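Local atomic coordinates of endo-1,3-beta-glucanase, family GH16 (Zobellia galactanivorans, PDB entry 4BPZ), a protein that probably hydrolyses internal beta-1,3-glucosidic bonds of laminarin, this chain being the calcium-binding GH16 catalytic domain of a longer marine enzyme. Residues S54-V59 and R67-K72; W162-S167 and S213-Y218; F186-L191 and F201-L206. The protein carries 1 engineered substitution. One frame throughout, in Å; residues are numbered along the deposited sequence.

Contact 1 (S54-V59 and R67-K72); sequences SENSFV and RAIKEK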
loop_
_atom_site.group_PDB
_atom_site.type_symbol
_atom_site.label_atom_id
_atom_site.label_comp_id
_atom_site.label_asym_id
_atom_site.label_seq_id
_atom_site.Cartn_x
_atom_site.Cartn_y
_atom_site.Cartn_z
ATOM N N SER A 54 -6.060 13.129 -12.516
ATOM C CA SER A 54 -6.449 11.982 -13.376
ATOM C C SER A 54 -5.326 11.363 -14.144
ATOM O O SER A 54 -5.433 10.187 -14.497
ATOM C CB SER A 54 -7.543 12.298 -14.401
ATOM O OG SER A 54 -8.755 12.482 -13.726
ATOM N N GLU A 55 -4.194 12.071 -14.291
ATOM C CA GLU A 55 -3.020 11.398 -14.866
ATOM C C GLU A 55 -2.681 10.167 -14.052
ATOM O O GLU A 55 -2.230 9.148 -14.634
ATOM C CB GLU A 55 -1.823 12.331 -14.781
ATOM C CG GLU A 55 -1.645 13.273 -15.963
ATOM C CD GLU A 55 -2.529 14.495 -15.945
ATOM O OE1 GLU A 55 -3.367 14.673 -15.050
ATOM O OE2 GLU A 55 -2.362 15.333 -16.894
ATOM N N ASN A 56 -2.760 10.242 -12.722
ATOM C CA ASN A 56 -2.231 9.186 -11.885
ATOM C C ASN A 56 -3.177 8.283 -11.220
ATOM O O ASN A 56 -2.758 7.269 -10.669
ATOM C CB ASN A 56 -1.240 9.808 -10.849
ATOM C CG ASN A 56 -0.172 10.667 -11.469
ATOM O OD1 ASN A 56 -0.108 11.881 -11.243
ATOM N ND2 ASN A 56 0.704 10.063 -12.306
ATOM N N SER A 57 -4.504 8.562 -11.279
ATOM C CA SER A 57 -5.460 7.624 -10.766
ATOM C C SER A 57 -6.772 7.927 -11.351
ATOM O O SER A 57 -7.153 9.097 -11.587
ATOM C CB SER A 57 -5.513 7.571 -9.244
ATOM O OG SER A 57 -5.904 8.847 -8.747
ATOM N N PHE A 58 -7.560 6.868 -11.572
ATOM C CA PHE A 58 -8.884 7.035 -12.227
ATOM C C PHE A 58 -9.623 5.708 -12.087
ATOM O O PHE A 58 -8.976 4.603 -11.983
ATOM C CB PHE A 58 -8.762 7.458 -13.732
ATOM C CG PHE A 58 -7.876 6.549 -14.517
ATOM C CD1 PHE A 58 -6.488 6.644 -14.479
ATOM C CD2 PHE A 58 -8.411 5.575 -15.371
ATOM C CE1 PHE A 58 -5.670 5.826 -15.247
ATOM C CE2 PHE A 58 -7.598 4.815 -16.200
ATOM C CZ PHE A 58 -6.198 4.912 -16.102
ATOM N N VAL A 59 -10.938 5.773 -12.165
ATOM C CA VAL A 59 -11.751 4.589 -12.035
ATOM C C VAL A 59 -12.572 4.493 -13.316
ATOM O O VAL A 59 -13.201 5.475 -13.781
ATOM C CB VAL A 59 -12.707 4.668 -10.832
ATOM C CG1 VAL A 59 -13.529 3.414 -10.626
ATOM C CG2 VAL A 59 -11.868 4.942 -9.543
ATOM N N ARG A 67 -1.557 5.035 -11.907
ATOM C CA ARG A 67 -0.661 5.099 -13.091
ATOM C C ARG A 67 0.517 5.932 -12.742
ATOM O O ARG A 67 0.402 7.107 -12.355
ATOM C CB ARG A 67 -1.480 5.660 -14.253
ATOM C CG ARG A 67 -0.612 5.867 -15.527
ATOM C CD ARG A 67 -1.424 6.059 -16.774
ATOM N NE ARG A 67 -2.381 7.164 -16.613
ATOM C CZ ARG A 67 -3.535 7.297 -17.286
ATOM N NH1 ARG A 67 -3.852 6.409 -18.244
ATOM N NH2 ARG A 67 -4.344 8.300 -16.963
ATOM N N ALA A 68 1.712 5.326 -12.893
ATOM C CA ALA A 68 2.985 6.025 -12.736
ATOM C C ALA A 68 3.450 6.477 -14.119
ATOM O O ALA A 68 3.331 5.708 -15.090
ATOM C CB ALA A 68 3.998 5.102 -12.135
ATOM N N ILE A 69 4.029 7.655 -14.206
ATOM C CA ILE A 69 4.368 8.286 -15.507
ATOM C C ILE A 69 5.697 8.957 -15.381
ATOM O O ILE A 69 6.004 9.624 -14.394
ATOM C CB ILE A 69 3.341 9.342 -15.907
ATOM C CG1 ILE A 69 1.906 8.853 -15.839
ATOM C CG2 ILE A 69 3.643 9.880 -17.293
ATOM C CD1 ILE A 69 0.860 9.910 -16.068
ATOM N N LYS A 70 6.558 8.799 -16.414
ATOM C CA LYS A 70 7.768 9.645 -16.508
ATOM C C LYS A 70 7.306 11.003 -16.988
ATOM O O LYS A 70 6.818 11.178 -18.151
ATOM C CB LYS A 70 8.770 9.018 -17.495
ATOM C CG LYS A 70 10.082 9.817 -17.549
ATOM C CD LYS A 70 11.111 9.081 -18.354
ATOM C CE LYS A 70 12.458 9.787 -18.222
ATOM N NZ LYS A 70 13.473 8.980 -18.968
ATOM N N GLU A 71 7.445 12.004 -16.134
ATOM C CA GLU A 71 6.824 13.325 -16.315
ATOM C C GLU A 71 7.511 14.229 -15.331
ATOM O O GLU A 71 7.548 13.946 -14.110
ATOM C CB GLU A 71 5.274 13.204 -15.911
ATOM C CG GLU A 71 4.612 14.529 -15.857
ATOM C CD GLU A 71 3.194 14.511 -15.367
ATOM O OE1 GLU A 71 2.636 13.444 -14.987
ATOM O OE2 GLU A 71 2.576 15.620 -15.412
ATOM N N LYS A 72 8.024 15.373 -15.782
ATOM C CA LYS A 72 8.586 16.371 -14.837
ATOM C C LYS A 72 7.396 16.994 -14.067
ATOM O O LYS A 72 6.435 17.456 -14.696
ATOM C CB LYS A 72 9.386 17.485 -15.558
ATOM C CG LYS A 72 10.634 16.919 -16.232
ATOM C CD LYS A 72 11.775 16.753 -15.239
ATOM C CE LYS A 72 13.046 16.499 -16.050
ATOM N NZ LYS A 72 14.261 16.105 -15.293
#

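Contact 2 (W162-S167 and S213-Y218); sequences WSDLNS and SQNTPY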
loop_
_atom_site.group_PDB
_atom_site.type_symbol
_atom_site.label_atom_id
_atom_site.label_comp_id
_atom_site.label_asym_id
_atom_site.label_seq_id
_atom_site.Cartn_x
_atom_site.Cartn_y
_atom_site.Cartn_z
ATOM N N TRP A 162 7.895 -2.747 12.501
ATOM C CA TRP A 162 7.354 -2.229 13.737
ATOM C C TRP A 162 8.445 -2.064 14.729
ATOM O O TRP A 162 9.579 -2.553 14.551
ATOM C CB TRP A 162 6.262 -3.100 14.319
ATOM C CG TRP A 162 6.704 -4.341 14.995
ATOM C CD1 TRP A 162 6.781 -4.516 16.403
ATOM C CD2 TRP A 162 7.112 -5.607 14.408
ATOM N NE1 TRP A 162 7.136 -5.792 16.661
ATOM C CE2 TRP A 162 7.323 -6.529 15.513
ATOM C CE3 TRP A 162 7.274 -6.048 13.112
ATOM C CZ2 TRP A 162 7.817 -7.818 15.333
ATOM C CZ3 TRP A 162 7.732 -7.345 12.884
ATOM C CH2 TRP A 162 8.057 -8.214 14.027
ATOM N N SER A 163 8.211 -1.300 15.771
ATOM C CA SER A 163 9.039 -1.381 16.979
ATOM C C SER A 163 8.165 -1.857 18.113
ATOM O O SER A 163 6.965 -1.561 18.144
ATOM C CB SER A 163 9.773 -0.087 17.313
ATOM O OG SER A 163 8.920 1.019 17.393
ATOM N N ASP A 164 8.728 -2.704 18.963
ATOM C CA ASP A 164 8.019 -3.210 20.130
ATOM C C ASP A 164 7.549 -2.037 21.006
ATOM O O ASP A 164 8.258 -1.026 21.106
ATOM C CB ASP A 164 8.886 -4.203 20.870
ATOM C CG ASP A 164 8.489 -5.636 20.530
ATOM O OD1 ASP A 164 7.947 -6.071 19.409
ATOM O OD2 ASP A 164 8.715 -6.309 21.491
ATOM N N LEU A 165 6.408 -2.124 21.633
ATOM C CA LEU A 165 5.924 -1.006 22.459
ATOM C C LEU A 165 6.820 -0.721 23.616
ATOM O O LEU A 165 6.880 0.398 24.099
ATOM C CB LEU A 165 4.505 -1.315 22.978
ATOM C CG LEU A 165 3.420 -0.646 22.132
ATOM C CD1 LEU A 165 3.821 -1.266 20.851
ATOM C CD2 LEU A 165 1.986 -0.962 22.476
ATOM N N ASN A 166 7.516 -1.751 24.064
ATOM C CA ASN A 166 8.282 -1.503 25.255
ATOM C C ASN A 166 9.756 -1.308 24.867
ATOM O O ASN A 166 10.522 -1.106 25.742
ATOM C CB ASN A 166 8.027 -2.569 26.272
ATOM C CG ASN A 166 8.633 -3.878 25.879
ATOM O OD1 ASN A 166 9.295 -3.978 24.808
ATOM N ND2 ASN A 166 8.439 -4.918 26.755
ATOM N N SER A 167 10.090 -1.272 23.551
ATOM C CA SER A 167 11.453 -0.935 23.062
ATOM C C SER A 167 11.541 0.027 21.863
ATOM O O SER A 167 10.623 0.207 21.115
ATOM C CB SER A 167 12.250 -2.182 22.733
ATOM O OG SER A 167 12.440 -2.271 21.327
ATOM N N SER A 213 0.892 -9.883 19.597
ATOM C CA SER A 213 0.994 -9.802 21.034
ATOM C C SER A 213 0.697 -8.331 21.360
ATOM O O SER A 213 0.869 -7.390 20.556
ATOM C CB SER A 213 2.397 -10.196 21.583
ATOM O OG SER A 213 3.315 -9.143 21.459
ATOM N N GLN A 214 0.449 -8.092 22.636
ATOM C CA GLN A 214 0.261 -6.691 23.121
ATOM C C GLN A 214 1.524 -5.845 23.069
ATOM O O GLN A 214 1.426 -4.641 23.208
ATOM C CB GLN A 214 -0.380 -6.705 24.505
ATOM C CG GLN A 214 -1.891 -7.008 24.377
ATOM C CD GLN A 214 -2.683 -5.784 23.792
ATOM O OE1 GLN A 214 -2.279 -4.634 23.940
ATOM N NE2 GLN A 214 -3.710 -6.042 23.034
ATOM N N ASN A 215 2.695 -6.447 22.926
ATOM C CA ASN A 215 3.889 -5.668 22.786
ATOM C C ASN A 215 4.095 -5.196 21.353
ATOM O O ASN A 215 5.141 -4.623 21.097
ATOM C CB ASN A 215 5.087 -6.498 23.249
ATOM C CG ASN A 215 6.216 -5.655 23.823
ATOM O OD1 ASN A 215 7.347 -6.089 23.801
ATOM N ND2 ASN A 215 5.930 -4.446 24.279
ATOM N N THR A 216 3.157 -5.449 20.407
ATOM C CA THR A 216 3.284 -4.979 19.008
ATOM C C THR A 216 2.257 -3.834 18.777
ATOM O O THR A 216 1.291 -3.797 19.468
ATOM C CB THR A 216 2.705 -6.068 17.952
ATOM O OG1 THR A 216 1.248 -6.081 17.910
ATOM C CG2 THR A 216 3.197 -7.350 18.080
ATOM N N PRO A 217 2.430 -2.991 17.776
ATOM C CA PRO A 217 1.412 -1.986 17.425
ATOM C C PRO A 217 0.289 -2.519 16.543
ATOM O O PRO A 217 -0.449 -1.659 15.810
ATOM C CB PRO A 217 2.242 -0.898 16.746
ATOM C CG PRO A 217 3.423 -1.669 16.178
ATOM C CD PRO A 217 3.728 -2.795 17.091
ATOM N N TYR A 218 -0.060 -3.761 16.666
ATOM C CA TYR A 218 -1.043 -4.415 15.806
ATOM C C TYR A 218 -2.317 -4.756 16.567
ATOM O O TYR A 218 -2.992 -5.728 16.306
ATOM C CB TYR A 218 -0.475 -5.658 15.137
ATOM C CG TYR A 218 0.777 -5.367 14.299
ATOM C CD1 TYR A 218 0.689 -4.569 13.183
ATOM C CD2 TYR A 218 2.011 -5.885 14.616
ATOM C CE1 TYR A 218 1.799 -4.326 12.382
ATOM C CE2 TYR A 218 3.108 -5.640 13.838
ATOM C CZ TYR A 218 3.038 -4.883 12.727
ATOM O OH TYR A 218 4.133 -4.697 11.903
#

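Contact 3 (F186-L191 and F201-L206); sequences FHVYSL and FLDDTL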
loop_
_atom_site.group_PDB
_atom_site.type_symbol
_atom_site.label_atom_id
_atom_site.label_comp_id
_atom_site.label_asym_id
_atom_site.label_seq_id
_atom_site.Cartn_x
_atom_site.Cartn_y
_atom_site.Cartn_z
ATOM N N PHE A 186 -5.486 -11.246 -12.792
ATOM C CA PHE A 186 -5.821 -10.844 -11.421
ATOM C C PHE A 186 -5.418 -11.930 -10.408
ATOM O O PHE A 186 -5.633 -13.108 -10.629
ATOM C CB PHE A 186 -7.331 -10.567 -11.297
ATOM C CG PHE A 186 -7.798 -9.291 -11.875
ATOM C CD1 PHE A 186 -7.466 -8.064 -11.260
ATOM C CD2 PHE A 186 -8.511 -9.268 -13.103
ATOM C CE1 PHE A 186 -7.862 -6.876 -11.797
ATOM C CE2 PHE A 186 -8.927 -8.034 -13.626
ATOM C CZ PHE A 186 -8.554 -6.831 -13.014
ATOM N N HIS A 187 -4.882 -11.467 -9.259
ATOM C CA HIS A 187 -4.708 -12.295 -8.100
ATOM C C HIS A 187 -5.342 -11.597 -6.934
ATOM O O HIS A 187 -5.571 -10.366 -6.966
ATOM C CB HIS A 187 -3.238 -12.511 -7.779
ATOM C CG HIS A 187 -2.474 -13.262 -8.867
ATOM N ND1 HIS A 187 -2.133 -12.734 -10.073
ATOM C CD2 HIS A 187 -1.963 -14.538 -8.829
ATOM C CE1 HIS A 187 -1.451 -13.656 -10.805
ATOM N NE2 HIS A 187 -1.298 -14.750 -10.037
ATOM N N VAL A 188 -5.633 -12.360 -5.838
ATOM C CA VAL A 188 -6.164 -11.747 -4.618
ATOM C C VAL A 188 -5.055 -11.714 -3.587
ATOM O O VAL A 188 -4.545 -12.750 -3.146
ATOM C CB VAL A 188 -7.406 -12.512 -4.108
ATOM C CG1 VAL A 188 -7.892 -11.874 -2.835
ATOM C CG2 VAL A 188 -8.491 -12.501 -5.147
ATOM N N TYR A 189 -4.735 -10.528 -3.095
ATOM C CA TYR A 189 -3.742 -10.284 -2.060
ATOM C C TYR A 189 -4.516 -10.038 -0.788
ATOM O O TYR A 189 -5.437 -9.190 -0.784
ATOM C CB TYR A 189 -2.974 -9.040 -2.450
ATOM C CG TYR A 189 -2.263 -9.203 -3.818
ATOM C CD1 TYR A 189 -1.030 -9.867 -3.914
ATOM C CD2 TYR A 189 -2.923 -8.811 -4.986
ATOM C CE1 TYR A 189 -0.438 -10.056 -5.149
ATOM C CE2 TYR A 189 -2.305 -9.081 -6.244
ATOM C CZ TYR A 189 -1.095 -9.684 -6.314
ATOM O OH TYR A 189 -0.442 -9.928 -7.500
ATOM N N SER A 190 -4.266 -10.793 0.273
ATOM C CA SER A 190 -5.111 -10.651 1.468
ATOM C C SER A 190 -4.315 -10.696 2.746
ATOM O O SER A 190 -3.220 -11.237 2.851
ATOM C CB SER A 190 -6.246 -11.681 1.463
ATOM O OG SER A 190 -5.781 -12.971 1.621
ATOM N N LEU A 191 -4.982 -10.155 3.773
ATOM C CA LEU A 191 -4.515 -10.153 5.149
ATOM C C LEU A 191 -5.585 -10.699 6.031
ATOM O O LEU A 191 -6.752 -10.244 5.890
ATOM C CB LEU A 191 -4.180 -8.697 5.571
ATOM C CG LEU A 191 -3.971 -8.437 7.067
ATOM C CD1 LEU A 191 -2.718 -9.157 7.605
ATOM C CD2 LEU A 191 -3.914 -6.941 7.331
ATOM N N PHE A 201 -1.614 -13.574 2.565
ATOM C CA PHE A 201 -1.747 -14.592 1.542
ATOM C C PHE A 201 -1.658 -13.983 0.154
ATOM O O PHE A 201 -2.053 -12.834 -0.105
ATOM C CB PHE A 201 -3.173 -15.210 1.641
ATOM C CG PHE A 201 -3.380 -16.013 2.888
ATOM C CD1 PHE A 201 -3.164 -17.387 2.909
ATOM C CD2 PHE A 201 -3.944 -15.392 4.003
ATOM C CE1 PHE A 201 -3.421 -18.119 4.097
ATOM C CE2 PHE A 201 -4.203 -16.127 5.168
ATOM C CZ PHE A 201 -3.878 -17.424 5.203
ATOM N N LEU A 202 -1.215 -14.825 -0.788
ATOM C CA LEU A 202 -1.355 -14.616 -2.233
ATOM C C LEU A 202 -2.275 -15.717 -2.681
ATOM O O LEU A 202 -1.897 -16.908 -2.589
ATOM C CB LEU A 202 -0.030 -14.755 -2.946
ATOM C CG LEU A 202 -0.176 -14.782 -4.498
ATOM C CD1 LEU A 202 -0.801 -13.523 -5.007
ATOM C CD2 LEU A 202 1.212 -14.977 -5.133
ATOM N N ASP A 203 -3.508 -15.386 -3.070
ATOM C CA ASP A 203 -4.527 -16.382 -3.339
ATOM C C ASP A 203 -4.610 -17.281 -2.051
ATOM O O ASP A 203 -4.884 -16.767 -0.986
ATOM C CB ASP A 203 -4.251 -17.085 -4.677
ATOM C CG ASP A 203 -4.332 -16.091 -5.827
ATOM O OD1 ASP A 203 -5.210 -15.210 -5.820
ATOM O OD2 ASP A 203 -3.615 -16.309 -6.783
ATOM N N ASP A 204 -4.349 -18.574 -2.160
ATOM C CA ASP A 204 -4.409 -19.430 -0.982
ATOM C C ASP A 204 -3.057 -19.814 -0.420
ATOM O O ASP A 204 -3.043 -20.662 0.471
ATOM C CB ASP A 204 -5.212 -20.684 -1.351
ATOM C CG ASP A 204 -6.634 -20.342 -1.716
ATOM O OD1 ASP A 204 -7.301 -19.444 -1.116
ATOM O OD2 ASP A 204 -7.138 -20.947 -2.673
ATOM N N THR A 205 -1.996 -19.197 -0.864
ATOM C CA THR A 205 -0.639 -19.485 -0.359
ATOM C C THR A 205 -0.315 -18.523 0.716
ATOM O O THR A 205 -0.388 -17.312 0.474
ATOM C CB THR A 205 0.338 -19.385 -1.539
ATOM O OG1 THR A 205 -0.066 -20.308 -2.567
ATOM C CG2 THR A 205 1.770 -19.744 -1.065
ATOM N N LEU A 206 0.097 -19.022 1.870
ATOM C CA LEU A 206 0.569 -18.141 2.926
ATOM C C LEU A 206 1.922 -17.589 2.554
ATOM O O LEU A 206 2.854 -18.336 2.267
ATOM C CB LEU A 206 0.619 -18.932 4.224
ATOM C CG LEU A 206 1.080 -18.065 5.430
ATOM C CD1 LEU A 206 -0.035 -17.153 5.916
ATOM C CD2 LEU A 206 1.559 -18.983 6.591
HETATM O O HOH W 1 -5.039 -16.019 -9.284
HETATM O O HOH W 2 -5.697 -14.148 -0.838
#

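Contact 1 (S54-V59 and R67-K72)
The guanidinium of Arg67 has Phe58 CE1 over one face, above its centre, and backbone carbonyl oxygens at its edge. Phe58 CE1 is 3.3 Å from Arg67 CZ, and Phe58 CZ approaches Arg67 NH1 at 3.5 Å. The two planes are 29° apart and the side chains cross at about a right angle. In its own plane the guanidinium grips a single atom side-on: Arg67 NE donates to Glu55 O at 2.8 Å in a nearly straight bond (164°), and Arg67 NH2 reaches the same oxygen, from the same face of the carbonyl plane, at 3.3 Å. A further, weak bond runs from NH2 to Ser54 O. The arginine chain is extended as far as CD and bends at chi3 (55°), which brings NE to the carbonyl.

Beside this grip, Asn56 pairs with the backbone of Arg67 twice. Arg67 N donates to Asn56 O at 2.8 Å, and Asn56 ND2 returns a bond of 3.0 Å to Arg67 O with that oxygen close to the amide plane. ND2 also bonds Thr83, while OD1 is held by Thr51 and Arg53. Ile69 CD1 packs 3.8 Å from Glu55 CB. The contact thus ties the loop leading into strand 57-60 to strand 63-75, its partner in a beta hairpin at the surface. Arg67 meets carbonyl oxygens here, with the Glu55 carboxylate well beyond contact, so within this contact its positive charge is probably offset by the carbonyl dipoles of Ser54 and Glu55, with Phe58 packed over one face.

Contact 2 (W162-S167 and S213-Y218)
The end of strand 155-163 and the type I turn Asp164-Ser167 dock on the loop between strands 205-211 and 222-230, with Trp162 set against Pro217 and Tyr218. Trp162 CG lies between the backbone N and the carbonyl carbon (chi1 76°), which directs the indole at these two residues. Tyr218 turns its edge to one face of the indole, CE2 lying 4.0 Å from Trp162 CG, toward the rim, in a T-shaped pair with planes at 65°. Pro217 CD approaches Trp162 CD1 at 3.6 Å. The indole N-H is spent within its own segment: Trp162 NE1 donates to Asp164 OD1 at 2.9 Å, which helps fix the rotation of the ring. An alanine in place of Trp162 would probably leave a gap beside Pro217, the Tyr218 edge without its aromatic face and Asp164 OD1 without this donor.

The domain has the beta-sandwich jelly-roll fold of GH16, and here two of its surface loops are pinned together by Leu165 N donating to Asn215 O at 2.9 Å. The opposing loop is braced by two ST turns: Asn215 N donates to Ser213 OG, and Tyr218 N to Thr216 OG1. Thr216 OG1 in turn donates to Ser213 O. Tyr218 OH bonds the backbone oxygen of Ser142, an engineered residue of the glycan pocket.

Contact 3 (F186-L191 and F201-L206)
Asp203 and Val188 are joined by two bonds, one from backbone and one from side chain. Asp203 N donates to Val188 O at 2.8 Å, and Val188 N donates to Asp203 OD1 at 2.9 Å, almost perfectly straight (177°), on the syn side of the carboxylate but tilted out of its plane. The carboxylate thus does for Val188 N what a strand carbonyl would otherwise do. Asp203 CG lies anti to the carbonyl carbon and beside the backbone N (chi1 -63°), which turns the carboxylate back on Val188. The other oxygen, Asp203 OD2, sits at the edge of the His187 imidazole, 3.2 Å from CD2, and also receives a water that bonds Phe186 O.

Two residues along, Ser190 and Phe201 form an antiparallel hydrogen-bonded pair, Ser190 N giving to Phe201 O and Phe201 N to Ser190 O. On the face of the sheet carrying these two side chains, Ser190 OG lies 3.4 Å from Phe201 CB. A second water accepts from Ser190 OG at 2.7 Å and donates to Val188 O and Asp203 O, bridging the two segments. On the other face Tyr189 and Leu202 lie side by side, pointing the same way, with Leu202 CD1 3.5 Å from Tyr189 CE1; the same methyl reaches His187 CB at 3.8 Å.

Asp203 is positioned by the type II' turn Leu202-Thr205, in which it is the second residue, with a positive phi of 54°; Leu202 and Thr205 exchange backbone bonds across the turn. Strand 187-193 runs between strand 96-103, to which His187, Tyr189 and Leu191 bond, and strand 197-202, its hairpin partner. Beyond that comes strand 205-211. Leu202 touches Thr177 of strand 170-178, Val188 touches Tyr251 of strand 244-255, and Phe201 stacks with His6 from the purification tag.

In the fold
The three contacts lie apart within one GH16 domain. Contacts 1 and 2 are on opposite sides of the chain's centre, their own centres about 37 Å apart; contact 3 lies about 26 Å from each, centre to centre. Along the chain contact 3 is nested in the loop that contact 2 closes, and their nearest atoms are about 8 Å apart, whereas contact 1 closes before either opens. Contacts 1 and 3 lie nearer the calcium ion bound by Glu18, Glu20, Gly62 and Asp250: the side chains of Phe58 and Val188 are about 13 Å and 11 Å from it. Contact 2 lies toward the glycan, the Tyr218 side chain about 9 Å from a bound glucose unit.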